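Local coordinates for protein alkaline phosphatase D (Bacillus subtilis, PDB 2YEQ) that hydrolyses phosphate esters as an alkaline phosphatase and phosphodiesterase with an active site that holds iron and calcium, at residues P203-W208 and L261-T266; S15-S20 and P247-S252. All coordinates share one frame; numbering follows the deposited sequence.

Contact 1 lies in the buried middle of the phosphatase, where the end of strand 203-206 meets the start of the edge strand 263-267 of a second sheet. Contact 2 lies farther from the centre and runs from buried proline packing to a partly exposed arginine beside a bound 1,2-ethanediol; it ties strand 13-16 to the loop after helix 228-245. Strands 13-16 and 203-206 are neighbours in one sheet, so the two contacts attach to adjacent strands of it. In each, an arginine directs two nitrogens at one carbonyl oxygen, end-on in contact 1 and side-on in contact 2. D17 joins them through its salt bridge to R263.

Contact 1: P203-W208 and L261-T266; sequences PWVVTW and LYRHFT. With PE5 (3,6,9,12,15,18,21,24-octaoxahexacosan-1-ol), chain V.
R263 reaches across to strand 203-206 and holds the carbonyl oxygen of V206 with both terminal nitrogens, NH2 to O at 2.8 Å and NH1 to O at 2.9 Å. The oxygen lies in the guanidinium plane, and neither bond is straight, with N-H...O angles of 150° and 141°, as expected when two donors converge end-on on one acceptor. NH1 also donates to the carbonyl oxygen of L261 in its own segment, 2.8 Å from NH1 to O, which ties the arginine head back to the chain that carries it. NH2 has a further partner in D17, whose carboxylate forms a salt bridge with it and probably balances the buried charge. The chain, extended from CG to NE, carries NE across the gap, and V205 CG1 packs over one face of the guanidinium, 3.6 Å from R263 NH2.

Apolar contacts flank this polar centre. L261 CD2 sits over the five-membered ring of W208 in a CH-pi contact, 3.5 Å from the centroid and 16° off the ring normal, and also touches T207 OG1, which is hydrogen-bonded to the carbonyl of L276. On the other flank, V205 CG1 meets F265 CE1 at 4.1 Å.

The axes of strands 203-206 and 263-266 come no closer than 10.3 Å, so side chains bridge two facing sheets of a calcineurin-like phosphatase fold. Strand 145-148 pairs with 203-206 and sends F147 against V205 and F265, strand 271-275 adds V275 beside V205 and R263, and Y239 of helix 228-245 stacks on W208.

Contact 2: S15-S20 and P247-S252; sequences SGDPLS and PLRISS. With EDO (1,2-ethanediol), chain I.
P247 packs directly against the backbone of S15 and G16 in strand 13-16, which lies between strands 23-28 and 203-206 in the large mixed sheet of this calcineurin-like phosphatase. Here the fit is close: P247 CG lies 3.5 Å from S15 O, and CB is 3.6 Å from G16 N. G16 has no side chain, and the proline ring lies directly against its backbone. V24 and W26 of strand 23-28 also touch P247, and L248 CD2 comes within 4.1 Å of D17 OD2.

Farther along, the contact becomes polar and more open. R249 grips the carbonyl oxygen of D17 side-on, with NH2 to O at 2.8 Å and NE to O at 3.1 Å; both donors lie in the carbonyl plane, while the oxygen is about 15° out of the guanidinium plane. Anti torsions (chi2 -178°, chi3 -178°) extend the arginine chain so that NE reaches D17 O, and the exposed L19 lays CD1 over the centre of one guanidinium face, 3.6 Å above it. R249 NH1 forms a salt bridge with E78, and NH2 has another bond to S22 OG.

An ethanediol, probably from the crystallisation liquor, lies against both D17 and R249; its O2 donates to D17 OD2 at 2.7 Å and also touches R249 CD. One water joins both segments, donating to D17 OD2 and S252 OG and accepting from the backbone nitrogen of R249, with 2.6 Å between the water oxygen and D17 OD2.

Contact 1: P203-W208 and L261-T266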
loop_
_atom_site.group_PDB
_atom_site.type_symbol
_atom_site.label_atom_id
_atom_site.label_comp_id
_atom_site.label_asym_id
_atom_site.label_seq_id
_atom_site.Cartn_x
_atom_site.Cartn_y
_atom_site.Cartn_z
ATOM N N PRO A 203 -5.089 1.965 -13.236
ATOM C CA PRO A 203 -5.947 2.282 -12.090
ATOM C C PRO A 203 -5.350 1.712 -10.822
ATOM O O PRO A 203 -4.822 0.595 -10.853
ATOM C CB PRO A 203 -7.255 1.573 -12.409
ATOM C CG PRO A 203 -6.880 0.483 -13.351
ATOM C CD PRO A 203 -5.646 0.883 -14.061
ATOM N N TRP A 204 -5.426 2.482 -9.729
ATOM C CA TRP A 204 -4.874 2.095 -8.440
ATOM C C TRP A 204 -6.000 1.877 -7.417
ATOM O O TRP A 204 -7.028 2.585 -7.425
ATOM C CB TRP A 204 -3.934 3.154 -7.886
ATOM C CG TRP A 204 -2.579 3.241 -8.528
ATOM C CD1 TRP A 204 -2.293 3.148 -9.865
ATOM C CD2 TRP A 204 -1.327 3.479 -7.873
ATOM N NE1 TRP A 204 -0.959 3.298 -10.070
ATOM C CE2 TRP A 204 -0.337 3.514 -8.872
ATOM C CE3 TRP A 204 -0.945 3.653 -6.530
ATOM C CZ2 TRP A 204 0.993 3.717 -8.584
ATOM C CZ3 TRP A 204 0.358 3.843 -6.241
ATOM C CH2 TRP A 204 1.331 3.895 -7.257
ATOM N N VAL A 205 -5.777 0.894 -6.542
ATOM C CA VAL A 205 -6.594 0.638 -5.367
ATOM C C VAL A 205 -5.667 0.851 -4.182
ATOM O O VAL A 205 -4.755 0.060 -3.927
ATOM C CB VAL A 205 -7.204 -0.770 -5.383
ATOM C CG1 VAL A 205 -8.105 -1.022 -4.141
ATOM C CG2 VAL A 205 -8.053 -0.928 -6.650
ATOM N N VAL A 206 -5.860 1.961 -3.468
ATOM C CA VAL A 206 -4.950 2.307 -2.386
ATOM C C VAL A 206 -5.582 2.035 -1.013
ATOM O O VAL A 206 -6.797 2.163 -0.832
ATOM C CB VAL A 206 -4.518 3.814 -2.490
ATOM C CG1 VAL A 206 -3.790 4.075 -3.836
ATOM C CG2 VAL A 206 -5.744 4.734 -2.361
ATOM N N THR A 207 -4.730 1.677 -0.055
ATOM C CA THR A 207 -5.092 1.680 1.357
ATOM C C THR A 207 -3.873 2.105 2.125
ATOM O O THR A 207 -2.755 1.952 1.632
ATOM C CB THR A 207 -5.637 0.319 1.831
ATOM O OG1 THR A 207 -6.090 0.453 3.176
ATOM C CG2 THR A 207 -4.561 -0.827 1.683
ATOM N N TRP A 208 -4.060 2.705 3.299
ATOM C CA TRP A 208 -2.939 3.351 3.999
ATOM C C TRP A 208 -2.412 2.429 5.079
ATOM O O TRP A 208 -3.066 1.461 5.431
ATOM C CB TRP A 208 -3.385 4.686 4.632
ATOM C CG TRP A 208 -4.640 4.636 5.421
ATOM C CD1 TRP A 208 -5.045 3.659 6.286
ATOM C CD2 TRP A 208 -5.670 5.632 5.428
ATOM N NE1 TRP A 208 -6.276 3.989 6.820
ATOM C CE2 TRP A 208 -6.675 5.195 6.315
ATOM C CE3 TRP A 208 -5.828 6.863 4.785
ATOM C CZ2 TRP A 208 -7.832 5.929 6.553
ATOM C CZ3 TRP A 208 -6.976 7.591 5.012
ATOM C CH2 TRP A 208 -7.967 7.125 5.906
ATOM N N LEU A 261 -12.357 3.702 4.307
ATOM C CA LEU A 261 -11.380 3.253 3.335
ATOM C C LEU A 261 -11.502 1.744 3.052
ATOM O O LEU A 261 -11.315 1.318 1.914
ATOM C CB LEU A 261 -9.975 3.591 3.768
ATOM C CG LEU A 261 -8.890 3.553 2.684
ATOM C CD1 LEU A 261 -9.214 4.505 1.495
ATOM C CD2 LEU A 261 -7.555 3.888 3.270
ATOM N N TYR A 262 -11.809 0.919 4.054
ATOM C CA TYR A 262 -11.975 -0.500 3.736
ATOM C C TYR A 262 -13.118 -0.714 2.754
ATOM O O TYR A 262 -14.135 -0.030 2.799
ATOM C CB TYR A 262 -12.048 -1.394 4.981
ATOM C CG TYR A 262 -13.310 -1.359 5.802
ATOM C CD1 TYR A 262 -14.422 -2.102 5.441
ATOM C CD2 TYR A 262 -13.345 -0.653 7.003
ATOM C CE1 TYR A 262 -15.566 -2.118 6.239
ATOM C CE2 TYR A 262 -14.468 -0.660 7.804
ATOM C CZ TYR A 262 -15.565 -1.385 7.433
ATOM O OH TYR A 262 -16.651 -1.373 8.249
ATOM N N ARG A 263 -12.896 -1.613 1.795
ATOM C CA ARG A 263 -13.845 -1.805 0.727
ATOM C C ARG A 263 -13.574 -3.110 -0.027
ATOM O O ARG A 263 -12.532 -3.739 0.141
ATOM C CB ARG A 263 -13.826 -0.625 -0.250
ATOM C CG ARG A 263 -12.460 -0.310 -0.837
ATOM C CD ARG A 263 -12.382 1.170 -1.246
ATOM N NE ARG A 263 -11.208 1.548 -2.058
ATOM C CZ ARG A 263 -9.961 1.672 -1.633
ATOM N NH1 ARG A 263 -9.607 1.460 -0.362
ATOM N NH2 ARG A 263 -9.042 2.058 -2.487
ATOM N N HIS A 264 -14.556 -3.513 -0.813
ATOM C CA HIS A 264 -14.514 -4.804 -1.478
ATOM C C HIS A 264 -14.909 -4.706 -2.952
ATOM O O HIS A 264 -15.753 -3.915 -3.336
ATOM C CB HIS A 264 -15.429 -5.785 -0.738
ATOM C CG HIS A 264 -15.731 -7.031 -1.511
ATOM N ND1 HIS A 264 -16.779 -7.115 -2.404
ATOM C CD2 HIS A 264 -15.110 -8.237 -1.538
ATOM C CE1 HIS A 264 -16.790 -8.321 -2.948
ATOM N NE2 HIS A 264 -15.784 -9.020 -2.443
ATOM N N PHE A 265 -14.285 -5.538 -3.779
ATOM C CA PHE A 265 -14.719 -5.698 -5.160
ATOM C C PHE A 265 -14.274 -7.070 -5.700
ATOM O O PHE A 265 -13.372 -7.696 -5.158
ATOM C CB PHE A 265 -14.166 -4.571 -6.041
ATOM C CG PHE A 265 -12.679 -4.606 -6.209
ATOM C CD1 PHE A 265 -11.844 -4.071 -5.234
ATOM C CD2 PHE A 265 -12.103 -5.167 -7.340
ATOM C CE1 PHE A 265 -10.471 -4.107 -5.380
ATOM C CE2 PHE A 265 -10.736 -5.201 -7.491
ATOM C CZ PHE A 265 -9.911 -4.677 -6.504
ATOM N N THR A 266 -14.922 -7.523 -6.770
ATOM C CA THR A 266 -14.578 -8.803 -7.385
ATOM C C THR A 266 -14.081 -8.552 -8.799
ATOM O O THR A 266 -14.545 -7.641 -9.473
ATOM C CB THR A 266 -15.783 -9.758 -7.453
ATOM O OG1 THR A 266 -16.794 -9.161 -8.273
ATOM C CG2 THR A 266 -16.359 -10.014 -6.063
HETATM C C50 PE5 V . -19.871 -0.312 5.536
HETATM O O1 PE5 V . -18.885 -0.027 4.541
HETATM C C1 PE5 V . -18.751 -1.047 3.539
HETATM C C2 PE5 V . -17.557 -0.745 2.630
HETATM O O2 PE5 V . -17.980 0.059 1.521
HETATM C C3 PE5 V . -16.979 0.904 0.929
HETATM C C4 PE5 V . -17.610 2.123 0.279
#

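Contact 2: S15-S20 and P247-S252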
loop_
_atom_site.group_PDB
_atom_site.type_symbol
_atom_site.label_atom_id
_atom_site.label_comp_id
_atom_site.label_asym_id
_atom_site.label_seq_id
_atom_site.Cartn_x
_atom_site.Cartn_y
_atom_site.Cartn_z
ATOM N N SER A 15 -5.989 7.376 -11.782
ATOM C CA SER A 15 -7.306 6.758 -11.813
ATOM C C SER A 15 -7.382 5.651 -10.774
ATOM O O SER A 15 -6.379 5.122 -10.314
ATOM C CB SER A 15 -7.641 6.193 -13.208
ATOM O OG SER A 15 -6.853 5.041 -13.510
ATOM N N GLY A 16 -8.588 5.277 -10.418
ATOM C CA GLY A 16 -8.718 4.325 -9.343
ATOM C C GLY A 16 -10.093 3.805 -9.059
ATOM O O GLY A 16 -11.083 4.197 -9.670
ATOM N N ASP A 17 -10.124 2.881 -8.114
ATOM C CA ASP A 17 -11.352 2.257 -7.654
ATOM C C ASP A 17 -12.269 1.871 -8.793
ATOM O O ASP A 17 -13.448 2.219 -8.803
ATOM C CB ASP A 17 -12.051 3.170 -6.637
ATOM C CG ASP A 17 -11.480 3.006 -5.235
ATOM O OD1 ASP A 17 -10.319 2.538 -5.119
ATOM O OD2 ASP A 17 -12.200 3.335 -4.256
ATOM N N PRO A 18 -11.737 1.102 -9.735
ATOM C CA PRO A 18 -12.534 0.715 -10.894
ATOM C C PRO A 18 -13.640 -0.221 -10.503
ATOM O O PRO A 18 -13.441 -1.057 -9.598
ATOM C CB PRO A 18 -11.518 -0.004 -11.806
ATOM C CG PRO A 18 -10.519 -0.524 -10.906
ATOM C CD PRO A 18 -10.395 0.513 -9.792
ATOM N N LEU A 19 -14.797 -0.045 -11.151
ATOM C CA LEU A 19 -15.904 -0.991 -11.123
ATOM C C LEU A 19 -16.174 -1.415 -12.578
ATOM O O LEU A 19 -15.455 -1.015 -13.489
ATOM C CB LEU A 19 -17.150 -0.367 -10.500
ATOM C CG LEU A 19 -17.049 -0.017 -8.999
ATOM C CD1 LEU A 19 -18.289 0.730 -8.525
ATOM C CD2 LEU A 19 -16.782 -1.255 -8.146
ATOM N N SER A 20 -17.203 -2.216 -12.816
ATOM C CA SER A 20 -17.432 -2.719 -14.177
ATOM C C SER A 20 -17.968 -1.656 -15.128
ATOM O O SER A 20 -17.863 -1.815 -16.333
ATOM C CB SER A 20 -18.331 -3.964 -14.171
ATOM O OG SER A 20 -19.626 -3.665 -13.745
ATOM N N PRO A 247 -7.223 8.622 -5.761
ATOM C CA PRO A 247 -8.384 8.399 -6.632
ATOM C C PRO A 247 -9.429 7.499 -5.970
ATOM O O PRO A 247 -9.608 6.341 -6.354
ATOM C CB PRO A 247 -7.772 7.723 -7.855
ATOM C CG PRO A 247 -6.663 6.931 -7.296
ATOM C CD PRO A 247 -6.082 7.792 -6.177
ATOM N N LEU A 248 -10.122 8.068 -4.993
ATOM C CA LEU A 248 -11.152 7.394 -4.204
ATOM C C LEU A 248 -12.541 7.874 -4.575
ATOM O O LEU A 248 -12.721 8.984 -5.054
ATOM C CB LEU A 248 -10.888 7.683 -2.722
ATOM C CG LEU A 248 -9.543 7.178 -2.178
ATOM C CD1 LEU A 248 -9.321 7.615 -0.736
ATOM C CD2 LEU A 248 -9.409 5.648 -2.254
ATOM N N ARG A 249 -13.541 7.050 -4.313
ATOM C CA ARG A 249 -14.938 7.430 -4.535
ATOM C C ARG A 249 -15.475 8.308 -3.405
ATOM O O ARG A 249 -14.842 8.431 -2.377
ATOM C CB ARG A 249 -15.793 6.177 -4.708
ATOM C CG ARG A 249 -15.463 5.482 -6.003
ATOM C CD ARG A 249 -16.294 4.277 -6.260
ATOM N NE ARG A 249 -15.870 3.633 -7.510
ATOM C CZ ARG A 249 -16.388 3.865 -8.714
ATOM N NH1 ARG A 249 -17.365 4.735 -8.895
ATOM N NH2 ARG A 249 -15.921 3.212 -9.764
ATOM N N ILE A 250 -16.629 8.928 -3.623
ATOM C CA ILE A 250 -17.161 9.943 -2.700
ATOM C C ILE A 250 -17.533 9.361 -1.297
ATOM O O ILE A 250 -17.473 10.059 -0.278
ATOM C CB ILE A 250 -18.355 10.710 -3.354
ATOM C CG1 ILE A 250 -18.640 12.025 -2.594
ATOM C CG2 ILE A 250 -19.590 9.817 -3.462
ATOM C CD1 ILE A 250 -17.457 13.005 -2.601
ATOM N N SER A 251 -17.832 8.069 -1.242
ATOM C CA SER A 251 -18.110 7.420 0.032
ATOM C C SER A 251 -16.868 7.346 0.927
ATOM O O SER A 251 -16.992 7.092 2.113
ATOM C CB SER A 251 -18.685 6.026 -0.208
ATOM O OG SER A 251 -17.769 5.281 -1.000
ATOM N N SER A 252 -15.686 7.591 0.357
ATOM C CA SER A 252 -14.463 7.734 1.125
ATOM C C SER A 252 -14.162 9.185 1.554
ATOM O O SER A 252 -13.126 9.416 2.142
ATOM C CB SER A 252 -13.244 7.148 0.359
ATOM O OG SER A 252 -13.284 5.730 0.267
HETATM C C1 EDO I . -14.966 0.580 -5.609
HETATM O O1 EDO I . -13.963 0.048 -6.489
HETATM C C2 EDO I . -14.344 0.963 -4.275
HETATM O O2 EDO I . -14.696 2.304 -3.930
HETATM O O HOH W 1 -13.371 4.757 -2.470
#